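Local coordinates for protein 30-kDa cleavage and polyadenylation specificity factor 30 (Arabidopsis thaliana, PDB 5ZUU) that binds m6A-modified RNA through its YTH domain and, as part of the CPSF complex, takes part in pre-mRNA 3'-end formation and poly(A) site selection, at residues K106-L110 with L160-S164. Numbering follows the deposited sequence.
Sequences KWLKL and LMAIS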
loop_
_atom_site.group_PDB
_atom_site.type_symbol
_atom_site.label_atom_id
_atom_site.label_comp_id
_atom_site.label_asym_id
_atom_site.label_seq_id
_atom_site.Cartn_x
_atom_site.Cartn_y
_atom_site.Cartn_z
ATOM N N LYS A 106 6.262 0.092 -4.878
ATOM C CA LYS A 106 5.963 -0.820 -5.975
ATOM C C LYS A 106 4.658 -1.507 -5.648
ATOM O O LYS A 106 4.579 -2.250 -4.670
ATOM C CB LYS A 106 7.054 -1.815 -6.046
ATOM C CG LYS A 106 6.854 -3.024 -6.941
ATOM C CD LYS A 106 8.190 -3.773 -6.903
ATOM C CE LYS A 106 8.087 -5.262 -7.095
ATOM N NZ LYS A 106 8.302 -5.522 -8.527
ATOM N N TRP A 107 3.654 -1.260 -6.478
ATOM C CA TRP A 107 2.349 -1.872 -6.325
ATOM C C TRP A 107 2.411 -3.354 -6.614
ATOM O O TRP A 107 2.930 -3.767 -7.628
ATOM C CB TRP A 107 1.357 -1.154 -7.220
ATOM C CG TRP A 107 0.997 0.134 -6.621
ATOM C CD1 TRP A 107 1.532 1.375 -6.917
ATOM C CD2 TRP A 107 0.181 0.323 -5.471
ATOM N NE1 TRP A 107 1.016 2.326 -6.077
ATOM C CE2 TRP A 107 0.165 1.728 -5.198
ATOM C CE3 TRP A 107 -0.618 -0.526 -4.709
ATOM C CZ2 TRP A 107 -0.580 2.283 -4.173
ATOM C CZ3 TRP A 107 -1.386 0.033 -3.698
ATOM C CH2 TRP A 107 -1.330 1.424 -3.410
ATOM N N LEU A 108 2.010 -4.156 -5.636
ATOM C CA LEU A 108 2.115 -5.601 -5.762
ATOM C C LEU A 108 0.797 -6.175 -6.275
ATOM O O LEU A 108 0.817 -6.959 -7.205
ATOM C CB LEU A 108 2.576 -6.232 -4.478
ATOM C CG LEU A 108 3.868 -5.633 -3.961
ATOM C CD1 LEU A 108 4.053 -6.085 -2.510
ATOM C CD2 LEU A 108 5.095 -5.982 -4.815
ATOM N N LYS A 109 -0.321 -5.743 -5.713
ATOM C CA LYS A 109 -1.586 -6.251 -5.985
ATOM C C LYS A 109 -2.591 -5.147 -5.849
ATOM O O LYS A 109 -2.640 -4.438 -4.841
ATOM C CB LYS A 109 -1.945 -7.324 -4.951
ATOM C CG LYS A 109 -3.355 -7.936 -5.076
ATOM C CD LYS A 109 -3.482 -8.811 -6.331
ATOM C CE LYS A 109 -4.937 -9.177 -6.593
ATOM N NZ LYS A 109 -5.222 -10.203 -7.684
ATOM N N LEU A 110 -3.400 -4.995 -6.858
ATOM C CA LEU A 110 -4.498 -4.045 -6.867
ATOM C C LEU A 110 -5.837 -4.737 -7.090
ATOM O O LEU A 110 -5.955 -5.565 -8.009
ATOM C CB LEU A 110 -4.220 -3.072 -8.025
ATOM C CG LEU A 110 -3.148 -2.093 -7.554
ATOM C CD1 LEU A 110 -2.297 -1.543 -8.723
ATOM C CD2 LEU A 110 -3.764 -0.999 -6.674
ATOM N N LEU A 160 -6.672 -1.130 -12.272
ATOM C CA LEU A 160 -5.407 -0.469 -11.916
ATOM C C LEU A 160 -4.220 -1.357 -11.969
ATOM O O LEU A 160 -3.097 -0.848 -12.107
ATOM C CB LEU A 160 -5.461 0.179 -10.521
ATOM C CG LEU A 160 -6.517 1.308 -10.420
ATOM C CD1 LEU A 160 -6.747 1.814 -8.998
ATOM C CD2 LEU A 160 -6.171 2.462 -11.344
ATOM N N MET A 161 -4.407 -2.671 -11.814
ATOM C CA MET A 161 -3.251 -3.583 -11.783
ATOM C C MET A 161 -2.408 -3.485 -13.048
ATOM O O MET A 161 -1.199 -3.291 -12.979
ATOM C CB MET A 161 -3.659 -5.025 -11.577
ATOM C CG MET A 161 -2.473 -5.960 -11.338
ATOM S SD MET A 161 -1.784 -6.024 -9.650
ATOM C CE MET A 161 -0.287 -5.073 -9.840
ATOM N N ALA A 162 -3.042 -3.693 -14.188
ATOM C CA ALA A 162 -2.329 -3.622 -15.472
ATOM C C ALA A 162 -1.778 -2.182 -15.689
ATOM O O ALA A 162 -0.639 -1.993 -16.123
ATOM C CB ALA A 162 -3.273 -4.080 -16.613
ATOM N N ILE A 163 -2.546 -1.174 -15.271
ATOM C CA ILE A 163 -2.043 0.223 -15.306
ATOM C C ILE A 163 -0.704 0.349 -14.567
ATOM O O ILE A 163 0.277 0.910 -15.093
ATOM C CB ILE A 163 -3.080 1.220 -14.788
ATOM C CG1 ILE A 163 -4.255 1.305 -15.780
ATOM C CG2 ILE A 163 -2.458 2.602 -14.689
ATOM C CD1 ILE A 163 -5.445 2.065 -15.239
ATOM N N SER A 164 -0.655 -0.232 -13.370
ATOM C CA SER A 164 0.551 -0.232 -12.603
ATOM C C SER A 164 1.711 -0.910 -13.312
ATOM O O SER A 164 2.805 -0.403 -13.302
ATOM C CB SER A 164 0.314 -0.959 -11.271
ATOM O OG SER A 164 1.414 -0.674 -10.483
#
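Met161 reaches from helix 159-172 across to the strand backbone, where its SD accepts a weak hydrogen bond from Leu110 N at 3.4 Å. Its CE continues past that point to lie 3.4 Å from Leu108 O, so the thioether follows the main chain just where Leu108 and Lys109 both face Cys74 in a classic beta bulge. Leu110 points toward the helix: its CB packs 4.1 Å from Met161 CB, while its CD1 sits 4.0 Å from Leu160 CB and 3.7 Å from Ser164 CB. This is how the last helix of this chain packs beside strand 103-114 of the YTH domain's mixed beta sheet, against its backbone; segments 106-110 and 160-164 run nearly antiparallel, their axes at 159° and 7.8 Å at closest approach. Phe30 and Val34 of helix 27-36 also touch Leu110. One turn further along, Ser164 OG comes within 3.3 Å of Trp107 CB, while the indole leads away, where NE1 hydrogen-bonds to Ser33 OG. The bound RNA is about 15 Å off, nearest atom to nearest atom.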